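PDB 6Q2F: glycoside hydrolase family protein from Novosphingobium sp. PP1Y, which acts as an alpha-L-rhamnosidase, probably hydrolysing alpha-L-rhamnosyl linkages in glycosides, and holds a sodium ion. Local coordinates for residues A[58-63]-A[134-139]; A[125-130]-A[579-584]; A[501-506]-A[642-647]; A[572-577]-A[601-606]. All coordinates share one frame; numbering follows the deposited sequence.

Contact 1: A[58-63]-A[134-139]; sequences WWHWMN and PGWSET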
# COMPACT_ATOMS: atom_id res chain seq x y z
N TRP A 58 -7.60 -14.18 -1.51
CA TRP A 58 -6.70 -14.68 -0.50
C TRP A 58 -7.41 -15.80 0.26
O TRP A 58 -8.63 -15.78 0.46
CB TRP A 58 -6.26 -13.56 0.45
CG TRP A 58 -5.13 -12.75 -0.14
CD1 TRP A 58 -4.64 -12.85 -1.41
CD2 TRP A 58 -4.34 -11.76 0.52
NE1 TRP A 58 -3.59 -11.97 -1.58
CE2 TRP A 58 -3.39 -11.30 -0.41
CE3 TRP A 58 -4.32 -11.24 1.82
CZ2 TRP A 58 -2.45 -10.31 -0.10
CZ3 TRP A 58 -3.39 -10.26 2.13
CH2 TRP A 58 -2.46 -9.82 1.18
N TRP A 59 -6.63 -16.80 0.67
CA TRP A 59 -7.19 -18.07 1.17
C TRP A 59 -6.37 -18.52 2.38
O TRP A 59 -5.48 -19.36 2.28
CB TRP A 59 -7.18 -19.10 0.04
CG TRP A 59 -7.82 -20.42 0.33
CD1 TRP A 59 -9.10 -20.65 0.79
CD2 TRP A 59 -7.25 -21.69 0.05
NE1 TRP A 59 -9.33 -22.01 0.85
CE2 TRP A 59 -8.21 -22.67 0.40
CE3 TRP A 59 -6.02 -22.11 -0.45
CZ2 TRP A 59 -7.96 -24.03 0.27
CZ3 TRP A 59 -5.76 -23.46 -0.56
CH2 TRP A 59 -6.74 -24.41 -0.21
N HIS A 60 -6.68 -17.94 3.53
CA HIS A 60 -5.90 -18.17 4.74
C HIS A 60 -6.26 -19.50 5.37
O HIS A 60 -7.43 -19.81 5.56
CB HIS A 60 -6.13 -17.05 5.75
CG HIS A 60 -5.55 -15.73 5.34
ND1 HIS A 60 -6.22 -14.85 4.51
CD2 HIS A 60 -4.38 -15.13 5.66
CE1 HIS A 60 -5.47 -13.77 4.33
NE2 HIS A 60 -4.35 -13.92 5.02
N TRP A 61 -5.24 -20.29 5.70
CA TRP A 61 -5.39 -21.48 6.53
C TRP A 61 -5.20 -21.06 7.98
O TRP A 61 -4.09 -20.71 8.38
CB TRP A 61 -4.38 -22.55 6.13
CG TRP A 61 -4.67 -23.24 4.84
CD1 TRP A 61 -5.66 -22.96 3.96
CD2 TRP A 61 -3.94 -24.35 4.29
NE1 TRP A 61 -5.60 -23.81 2.88
CE2 TRP A 61 -4.55 -24.68 3.07
CE3 TRP A 61 -2.81 -25.08 4.71
CZ2 TRP A 61 -4.10 -25.74 2.28
CZ3 TRP A 61 -2.38 -26.12 3.93
CH2 TRP A 61 -3.02 -26.44 2.72
N MSE A 62 -6.27 -21.07 8.77
CA MSE A 62 -6.26 -20.48 10.10
C MSE A 62 -5.74 -21.45 11.17
O MSE A 62 -6.48 -22.31 11.64
CB MSE A 62 -7.66 -19.99 10.48
CG MSE A 62 -8.24 -18.85 9.63
SE MSE A 62 -6.98 -17.41 9.30
CE MSE A 62 -6.72 -16.99 11.19
N ASN A 63 -4.47 -21.31 11.57
CA ASN A 63 -3.93 -21.98 12.76
C ASN A 63 -4.12 -23.50 12.70
O ASN A 63 -4.57 -24.13 13.65
CB ASN A 63 -4.60 -21.39 14.01
CG ASN A 63 -3.87 -21.74 15.31
OD1 ASN A 63 -4.39 -21.49 16.39
ND2 ASN A 63 -2.66 -22.29 15.20
N PRO A 134 6.85 -18.33 5.23
CA PRO A 134 5.85 -18.90 6.14
C PRO A 134 5.10 -17.74 6.79
O PRO A 134 5.69 -16.70 7.11
CB PRO A 134 6.67 -19.70 7.15
CG PRO A 134 7.97 -19.98 6.42
CD PRO A 134 8.21 -18.80 5.54
N GLY A 135 3.80 -17.93 6.99
CA GLY A 135 2.95 -16.82 7.38
C GLY A 135 2.54 -16.06 6.14
O GLY A 135 2.11 -16.67 5.16
N TRP A 136 2.70 -14.76 6.17
CA TRP A 136 2.36 -14.00 5.01
C TRP A 136 3.36 -12.99 4.58
O TRP A 136 3.35 -12.59 3.46
CB TRP A 136 1.03 -13.30 5.14
CG TRP A 136 0.80 -12.46 6.32
CD1 TRP A 136 1.55 -11.45 6.77
CD2 TRP A 136 -0.30 -12.55 7.19
NE1 TRP A 136 0.99 -10.90 7.86
CE2 TRP A 136 -0.15 -11.58 8.15
CE3 TRP A 136 -1.40 -13.39 7.26
CZ2 TRP A 136 -1.07 -11.39 9.15
CZ3 TRP A 136 -2.28 -13.21 8.24
CH2 TRP A 136 -2.12 -12.23 9.18
N SER A 137 4.31 -12.62 5.43
CA SER A 137 5.35 -11.68 5.05
C SER A 137 6.59 -11.78 5.95
O SER A 137 6.49 -12.18 7.04
CB SER A 137 4.82 -10.26 5.01
OG SER A 137 4.84 -9.68 6.26
N GLU A 138 7.77 -11.41 5.47
CA GLU A 138 8.03 -10.95 4.13
C GLU A 138 8.84 -12.02 3.44
O GLU A 138 8.33 -12.73 2.63
CB GLU A 138 8.82 -9.66 4.17
CG GLU A 138 9.26 -9.15 2.81
CD GLU A 138 8.11 -8.71 1.94
OE1 GLU A 138 8.25 -8.69 0.74
OE2 GLU A 138 7.05 -8.42 2.47
N THR A 139 10.10 -12.14 3.79
CA THR A 139 11.01 -13.14 3.28
C THR A 139 11.94 -13.48 4.41
O THR A 139 12.99 -12.95 4.55
CB THR A 139 11.79 -12.70 2.02
OG1 THR A 139 12.25 -11.37 2.17
CG2 THR A 139 10.96 -12.79 0.81
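His-60 turns CG opposite its own carbonyl carbon (chi1 -69°), which swings the imidazole off the strand toward the loop 134-139, while Trp-136 takes the crowded position between its backbone N and carbonyl carbon (chi1 53°) and lays its indole across the gap. The two rings meet only by their rims. On the indole it is the benzo part that does the touching: CE3 of Trp-136 sits 3.7 Å from NE2 of His-60, and CZ3 of Trp-136 is 3.8 Å from CD2 of His-60. Seen from the imidazole, CE3 comes in at the edge, close to the ring plane. The planes stand at 88° to each other, yet the centroids of the His-60 ring and the Trp-136 six-membered ring are 5.6 Å apart and neither ring covers the face of the other, so this is not a T-shaped stack. No hydrogen bond crosses the contact, and the pair is held by van der Waals touch between two ring rims. Each partner has further neighbours: His-60 touches Thr-679, and Trp-136 touches Phe-89 and Pro-454. Strand 56-62 runs between strands 85-91 and 674-677, parallel to both, whereas the loop follows strand 127-131 and contains a non-prolyl cis peptide between Ser-137 and Glu-138. The Trp-136 side chain lies about 7 Å from the bound sodium ion. A histidine on one barrel strand and a tryptophan on the loop after another strand thus meet beside the metal site, at the C-terminal mouth of the strands of a (beta/alpha)8 barrel.

Contact 2: A[125-130]-A[579-584]; sequences DLELAI and KVYGEA. With NA (sodium ion), chain B.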
# COMPACT_ATOMS: atom_id res chain seq x y z
N ASP A 125 -8.43 -25.55 -12.73
CA ASP A 125 -7.98 -24.40 -13.51
C ASP A 125 -8.09 -23.10 -12.70
O ASP A 125 -8.62 -22.09 -13.16
CB ASP A 125 -8.73 -24.28 -14.84
CG ASP A 125 -8.10 -23.27 -15.78
OD1 ASP A 125 -6.96 -22.84 -15.47
OD2 ASP A 125 -8.72 -22.90 -16.79
N LEU A 126 -7.57 -23.16 -11.47
CA LEU A 126 -7.44 -22.00 -10.59
C LEU A 126 -5.96 -21.69 -10.43
O LEU A 126 -5.17 -22.59 -10.14
CB LEU A 126 -8.08 -22.27 -9.22
CG LEU A 126 -9.57 -22.54 -9.28
CD1 LEU A 126 -10.14 -23.11 -7.98
CD2 LEU A 126 -10.28 -21.25 -9.66
N GLU A 127 -5.59 -20.43 -10.61
CA GLU A 127 -4.21 -20.00 -10.39
C GLU A 127 -3.91 -19.98 -8.89
O GLU A 127 -4.50 -19.19 -8.15
CB GLU A 127 -3.98 -18.62 -10.99
CG GLU A 127 -2.67 -17.98 -10.55
CD GLU A 127 -2.54 -16.53 -10.97
OE1 GLU A 127 -1.98 -16.27 -12.05
OE2 GLU A 127 -3.02 -15.66 -10.22
N LEU A 128 -2.97 -20.81 -8.45
CA LEU A 128 -2.63 -20.90 -7.03
C LEU A 128 -1.35 -20.12 -6.76
O LEU A 128 -0.35 -20.31 -7.46
CB LEU A 128 -2.48 -22.36 -6.60
CG LEU A 128 -1.93 -22.58 -5.19
CD1 LEU A 128 -2.83 -21.92 -4.14
CD2 LEU A 128 -1.80 -24.07 -4.89
N ALA A 129 -1.39 -19.25 -5.76
CA ALA A 129 -0.22 -18.52 -5.30
C ALA A 129 0.07 -18.83 -3.84
O ALA A 129 -0.81 -19.21 -3.06
CB ALA A 129 -0.42 -17.00 -5.46
N ILE A 130 1.34 -18.65 -3.47
CA ILE A 130 1.78 -18.73 -2.08
C ILE A 130 2.49 -17.44 -1.73
O ILE A 130 2.97 -16.72 -2.60
CB ILE A 130 2.70 -19.93 -1.82
CG1 ILE A 130 3.95 -19.83 -2.73
CG2 ILE A 130 1.95 -21.21 -2.07
CD1 ILE A 130 5.01 -20.90 -2.42
N LYS A 579 5.21 -16.67 -11.52
CA LYS A 579 4.99 -15.23 -11.58
C LYS A 579 5.03 -14.63 -10.18
O LYS A 579 4.90 -15.33 -9.18
CB LYS A 579 3.65 -14.91 -12.24
CG LYS A 579 3.46 -15.50 -13.61
CD LYS A 579 2.05 -15.22 -14.14
CE LYS A 579 1.69 -16.13 -15.32
NZ LYS A 579 1.31 -17.52 -14.88
N VAL A 580 5.23 -13.32 -10.12
CA VAL A 580 5.29 -12.59 -8.85
C VAL A 580 4.18 -11.55 -8.82
O VAL A 580 4.12 -10.67 -9.68
CB VAL A 580 6.65 -11.92 -8.65
CG1 VAL A 580 6.71 -11.22 -7.28
CG2 VAL A 580 7.72 -12.95 -8.76
N TYR A 581 3.28 -11.69 -7.84
CA TYR A 581 2.44 -10.60 -7.37
C TYR A 581 3.24 -9.78 -6.36
O TYR A 581 3.74 -10.34 -5.37
CB TYR A 581 1.18 -11.13 -6.69
CG TYR A 581 0.15 -11.73 -7.61
CD1 TYR A 581 0.27 -13.02 -8.07
CD2 TYR A 581 -0.96 -10.99 -8.00
CE1 TYR A 581 -0.68 -13.56 -8.91
CE2 TYR A 581 -1.92 -11.51 -8.80
CZ TYR A 581 -1.79 -12.79 -9.26
OH TYR A 581 -2.75 -13.29 -10.09
N GLY A 582 3.34 -8.48 -6.57
CA GLY A 582 4.27 -7.71 -5.76
C GLY A 582 3.66 -6.46 -5.16
O GLY A 582 3.39 -5.48 -5.87
N GLU A 583 3.45 -6.48 -3.85
CA GLU A 583 3.06 -5.28 -3.13
C GLU A 583 4.33 -4.53 -2.74
O GLU A 583 5.44 -5.02 -2.93
CB GLU A 583 2.22 -5.62 -1.90
CG GLU A 583 0.90 -6.24 -2.19
CD GLU A 583 -0.01 -6.32 -0.95
OE1 GLU A 583 0.44 -5.99 0.17
OE2 GLU A 583 -1.18 -6.71 -1.11
N ALA A 584 4.15 -3.36 -2.16
CA ALA A 584 5.30 -2.57 -1.74
C ALA A 584 5.12 -2.04 -0.32
O ALA A 584 5.01 -2.83 0.62
CB ALA A 584 5.54 -1.42 -2.74
NA NA B . -0.65 -5.81 2.34
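Tyr-581 receives the carboxylate of Glu-127 at the hydroxyl edge of its ring, with OE2 near the ring plane and the carboxylate turned 86° from it. Over one face of the phenol lies CD1 of Ile-604, packed against CZ; on the other side, beyond the rim, CB of Ala-129 comes to 4.8 Å from CD1 of Tyr-581. Tyr-581 OH donates to OE2 of Glu-127 over 2.4 Å, a very short hydrogen bond whose exact length is doubtful. The two side chains arrive from opposite directions. Glu-127 spans the gap because its CG lies opposite the backbone N (chi1 168°) and its chain stays extended beyond that. Strands 127-131 and 579-582 are not neighbours: both flank strand 497-502 in the parallel eight-stranded core of a (beta/alpha)8 barrel, and the contact passes inside it, near the N-terminal ends of the strands. There Arg-56 forms a salt bridge with OE2 of Glu-127, and Arg-674 bonds to the tyrosine hydroxyl; these positive charges would probably stabilise the carboxylate. Lys-579 NZ stays 4.5 Å from OE1 of Glu-127, too far for a salt bridge. Farther along the same segment, OE1 of Glu-583 binds the sodium ion at 2.4 Å.

Contact 3: A[501-506]-A[642-647]; sequences LTDSIE and AAESMT. With NA (sodium ion), chain B.
Glu-644 and Asp-503 meet at a sodium ion, which their oxygens approach roughly at right angles. From CB, which lies 4.0 Å from CE of selenomethionine Met-606, the Glu-644 chain runs out extended, with CG opposite the backbone N (chi1 173°). CG lies above the CH2 and CZ3 rim of the Trp-58 six-membered ring and CD beyond that rim, so that OE1 of Glu-644 comes close to CH2 of Trp-58. At the tip OE1 alone takes the metal, at 2.6 Å, while OE2 stays 3.7 Å from the sodium, which makes the carboxylate a monodentate ligand. Nearly opposite OE1, OG of Ser-504 binds the sodium at 2.6 Å, and OD1 of Asp-503 binds from the flank at a longer 3.0 Å. The same OD1 of Asp-503 accepts the N-H of Ser-504, which approaches from above the carboxylate plane, 36° out of it, and steadies the acidic group. The two carboxylate planes are 64° apart, and OD1 of Asp-503 and OE1 of Glu-644 lie 4.1 Å from each other. Replacing Asp-503 by an alanine would probably leave the sodium with four of its five protein ligands and the Ser-504 N-H without this acceptor. Glu-583 and Glu-586 complete the site. The loop that follows strand 497-502 and strand 642-649 are thus joined through an ion and not by a direct bond, and the sodium charge probably offsets the repulsion among acidic groups gathered in a buried place.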
# COMPACT_ATOMS: atom_id res chain seq x y z
N LEU A 501 3.75 -14.42 -3.93
CA LEU A 501 3.25 -13.13 -3.50
C LEU A 501 4.25 -12.55 -2.51
O LEU A 501 4.56 -13.21 -1.50
CB LEU A 501 1.87 -13.25 -2.86
CG LEU A 501 1.50 -12.06 -1.97
CD1 LEU A 501 1.31 -10.82 -2.83
CD2 LEU A 501 0.19 -12.34 -1.25
N THR A 502 4.76 -11.35 -2.79
CA THR A 502 5.52 -10.60 -1.79
C THR A 502 4.54 -9.60 -1.19
O THR A 502 4.17 -8.61 -1.82
CB THR A 502 6.76 -9.91 -2.38
OG1 THR A 502 6.39 -9.00 -3.42
CG2 THR A 502 7.75 -10.92 -2.95
N ASP A 503 4.07 -9.91 0.02
CA ASP A 503 3.16 -9.07 0.77
C ASP A 503 3.84 -7.73 1.07
O ASP A 503 5.05 -7.57 0.90
CB ASP A 503 2.78 -9.78 2.07
CG ASP A 503 1.43 -9.35 2.61
OD1 ASP A 503 0.86 -8.37 2.08
OD2 ASP A 503 0.97 -10.00 3.56
N SER A 504 3.04 -6.76 1.51
CA SER A 504 3.59 -5.44 1.82
C SER A 504 4.61 -5.57 2.95
O SER A 504 4.46 -6.40 3.86
CB SER A 504 2.46 -4.48 2.21
OG SER A 504 1.69 -5.03 3.24
N ILE A 505 5.67 -4.76 2.90
CA ILE A 505 6.87 -5.03 3.69
C ILE A 505 6.91 -4.15 4.92
O ILE A 505 6.66 -2.94 4.86
CB ILE A 505 8.15 -4.86 2.85
CG1 ILE A 505 9.35 -5.37 3.66
CG2 ILE A 505 8.38 -3.42 2.44
CD1 ILE A 505 10.60 -5.66 2.76
N GLU A 506 7.21 -4.77 6.06
CA GLU A 506 7.45 -4.07 7.32
C GLU A 506 8.38 -4.96 8.14
O GLU A 506 7.91 -5.89 8.81
CB GLU A 506 6.15 -3.77 8.05
CG GLU A 506 6.32 -2.88 9.26
CD GLU A 506 5.03 -2.74 10.06
OE1 GLU A 506 3.95 -3.02 9.50
OE2 GLU A 506 5.12 -2.37 11.25
N ALA A 642 -2.92 -5.67 -9.57
CA ALA A 642 -3.68 -6.38 -8.56
C ALA A 642 -3.88 -5.49 -7.34
O ALA A 642 -3.12 -4.54 -7.09
CB ALA A 642 -2.99 -7.68 -8.14
N ALA A 643 -4.91 -5.80 -6.57
CA ALA A 643 -5.07 -5.17 -5.28
C ALA A 643 -5.68 -6.15 -4.28
O ALA A 643 -6.63 -6.87 -4.59
CB ALA A 643 -5.93 -3.91 -5.37
N GLU A 644 -5.07 -6.18 -3.11
CA GLU A 644 -5.64 -6.75 -1.90
C GLU A 644 -6.91 -5.97 -1.56
O GLU A 644 -6.85 -4.85 -1.07
CB GLU A 644 -4.58 -6.71 -0.80
CG GLU A 644 -5.01 -7.09 0.57
CD GLU A 644 -3.90 -6.80 1.56
OE1 GLU A 644 -2.74 -6.68 1.11
OE2 GLU A 644 -4.19 -6.64 2.76
N SER A 645 -8.08 -6.56 -1.84
CA SER A 645 -9.31 -5.80 -2.03
C SER A 645 -10.28 -6.01 -0.87
O SER A 645 -10.68 -7.15 -0.58
CB SER A 645 -10.01 -6.18 -3.35
OG SER A 645 -9.18 -5.95 -4.46
N MSE A 646 -10.67 -4.91 -0.24
CA MSE A 646 -11.86 -4.84 0.61
C MSE A 646 -11.65 -5.42 1.96
O MSE A 646 -12.59 -5.97 2.58
CB MSE A 646 -13.06 -5.50 -0.08
CG MSE A 646 -13.47 -4.73 -1.29
SE MSE A 646 -15.04 -5.40 -2.21
CE MSE A 646 -14.19 -6.77 -2.98
N THR A 647 -10.43 -5.29 2.44
CA THR A 647 -10.16 -5.60 3.83
C THR A 647 -11.09 -4.77 4.71
O THR A 647 -11.33 -3.59 4.44
CB THR A 647 -8.71 -5.31 4.18
OG1 THR A 647 -7.86 -6.06 3.31
CG2 THR A 647 -8.45 -5.71 5.63
NA NA B . -0.65 -5.81 2.34

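Contact 4: A[572-577]-A[601-606]; sequences VAHEND and HADIPM
His-574, near the end of helix 543-575, and Asp-603, just before strand 604-610, are joined by the one tight link of this contact. NE2 of His-574 donates to OD1 of Asp-603 over 2.7 Å, nearly straight at 172°. OD1 lies in the imidazole plane and offers its syn lone pair, while the carboxylate itself is turned 80° from the ring. The histidine reaches it with CG opposite its carbonyl carbon (chi1 -65°), pointing the ring off the helix toward the incoming acid. OD1 is doubly gripped, since it also accepts the backbone N-H of Val-580. With an alanine in place of Asp-603, both the His-574 ring and the Val-580 N-H would probably lose their acceptor, and the imidazole would be likely to turn more freely. Behind this link the packing is close, with CB of Ala-573 against CG2 of Val-580. The outer side is looser. His-574 is largely exposed to solvent, CE1 of His-574 passes the carbonyl O of His-601 at 4.2 Å without a bond, and the His-601 ring leads away from the helix. The helix end is closed on itself: ND2 of Asn-576 bonds to O of Val-572 over 2.8 Å, and N of Asp-577 bonds to O of His-574. Asp-577, with positive phi, completes a Schellman motif that turns the chain into strand 579-582. A histidine-carboxylate hydrogen bond thus ties this helix end to the start of the strand after next, at the N-terminal rim of the (beta/alpha)8 barrel.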
# COMPACT_ATOMS: atom_id res chain seq x y z
N VAL A 572 14.38 -15.29 -9.32
CA VAL A 572 14.26 -16.66 -8.82
C VAL A 572 12.90 -17.25 -9.17
O VAL A 572 12.80 -18.40 -9.58
CB VAL A 572 14.52 -16.70 -7.31
CG1 VAL A 572 14.25 -18.11 -6.77
CG2 VAL A 572 15.96 -16.27 -7.03
N ALA A 573 11.84 -16.45 -9.02
CA ALA A 573 10.51 -16.93 -9.41
C ALA A 573 10.50 -17.32 -10.87
O ALA A 573 10.02 -18.40 -11.24
CB ALA A 573 9.47 -15.85 -9.13
N HIS A 574 11.05 -16.46 -11.72
CA HIS A 574 11.05 -16.72 -13.15
C HIS A 574 11.87 -17.94 -13.51
O HIS A 574 11.47 -18.73 -14.37
CB HIS A 574 11.53 -15.47 -13.89
CG HIS A 574 10.60 -14.31 -13.72
ND1 HIS A 574 10.98 -13.01 -13.93
CD2 HIS A 574 9.31 -14.28 -13.31
CE1 HIS A 574 9.96 -12.21 -13.65
NE2 HIS A 574 8.93 -12.96 -13.29
N GLU A 575 13.01 -18.12 -12.84
CA GLU A 575 13.81 -19.31 -13.07
C GLU A 575 13.04 -20.57 -12.74
O GLU A 575 13.35 -21.63 -13.28
CB GLU A 575 15.11 -19.24 -12.25
CG GLU A 575 16.10 -18.19 -12.79
CD GLU A 575 17.04 -17.67 -11.72
OE1 GLU A 575 17.23 -18.38 -10.70
OE2 GLU A 575 17.56 -16.55 -11.87
N ASN A 576 12.02 -20.48 -11.88
CA ASN A 576 11.18 -21.60 -11.49
C ASN A 576 9.80 -21.56 -12.16
O ASN A 576 8.88 -22.23 -11.68
CB ASN A 576 11.04 -21.65 -9.98
CG ASN A 576 12.33 -22.11 -9.29
OD1 ASN A 576 12.56 -23.30 -9.12
ND2 ASN A 576 13.18 -21.14 -8.90
N ASP A 577 9.64 -20.78 -13.23
CA ASP A 577 8.37 -20.69 -13.98
C ASP A 577 7.23 -20.14 -13.14
O ASP A 577 6.07 -20.46 -13.38
CB ASP A 577 7.97 -22.05 -14.57
CG ASP A 577 8.99 -22.60 -15.52
OD1 ASP A 577 9.50 -21.84 -16.35
OD2 ASP A 577 9.29 -23.81 -15.42
N HIS A 601 9.82 -4.98 -11.09
CA HIS A 601 10.27 -6.30 -11.52
C HIS A 601 9.19 -7.36 -11.42
O HIS A 601 9.36 -8.45 -11.97
CB HIS A 601 11.47 -6.74 -10.68
CG HIS A 601 12.56 -5.71 -10.58
ND1 HIS A 601 13.36 -5.37 -11.65
CD2 HIS A 601 12.99 -4.97 -9.53
CE1 HIS A 601 14.23 -4.46 -11.26
NE2 HIS A 601 14.02 -4.19 -9.99
N ALA A 602 8.10 -7.07 -10.73
CA ALA A 602 7.08 -8.07 -10.51
C ALA A 602 6.23 -8.22 -11.76
O ALA A 602 6.10 -7.30 -12.57
CB ALA A 602 6.19 -7.70 -9.32
N ASP A 603 5.66 -9.41 -11.93
CA ASP A 603 4.75 -9.64 -13.05
C ASP A 603 3.44 -8.92 -12.85
O ASP A 603 2.81 -8.47 -13.82
CB ASP A 603 4.49 -11.14 -13.20
CG ASP A 603 5.75 -11.89 -13.51
OD1 ASP A 603 6.45 -12.26 -12.55
OD2 ASP A 603 6.03 -12.09 -14.71
N ILE A 604 2.99 -8.82 -11.60
CA ILE A 604 1.72 -8.17 -11.30
C ILE A 604 1.93 -7.21 -10.14
O ILE A 604 1.93 -7.62 -8.97
CB ILE A 604 0.64 -9.21 -11.02
CG1 ILE A 604 0.53 -10.17 -12.21
CG2 ILE A 604 -0.69 -8.53 -10.82
CD1 ILE A 604 -0.18 -11.44 -11.92
N PRO A 605 2.15 -5.93 -10.42
CA PRO A 605 2.20 -4.93 -9.35
C PRO A 605 0.89 -4.94 -8.58
O PRO A 605 -0.18 -5.10 -9.16
CB PRO A 605 2.41 -3.61 -10.10
CG PRO A 605 3.05 -4.03 -11.41
CD PRO A 605 2.36 -5.32 -11.74
N MSE A 606 0.99 -4.80 -7.28
CA MSE A 606 -0.13 -5.03 -6.41
C MSE A 606 -0.19 -3.98 -5.31
O MSE A 606 0.83 -3.52 -4.79
CB MSE A 606 -0.04 -6.44 -5.78
CG MSE A 606 -1.31 -6.83 -5.05
SE MSE A 606 -1.22 -8.71 -4.65
CE MSE A 606 -2.90 -8.93 -3.66

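Overall arrangement
All four contacts belong to one (beta/alpha)8 barrel but differ in depth. Contact 3 is fully buried and lies nearest the centre of the chain, contacts 1 and 2 are partly buried, and contact 4 is at the surface. Contacts 2 and 3 share the sodium ion, and their strands 127-131, 497-502 and 579-582 are consecutive in the barrel, with 497-502 in the middle; contact 4 adds strand 604-610, beside both 579-582 and 642-649. Chemistry follows place: aromatic rims meet at the mouth, metal coordination gathers acids over the strand ends, and the opposite end relies on hydrogen bonds to carboxylates. Trp-58 binds the set together, packing against Glu-583, Glu-644 and Met-606.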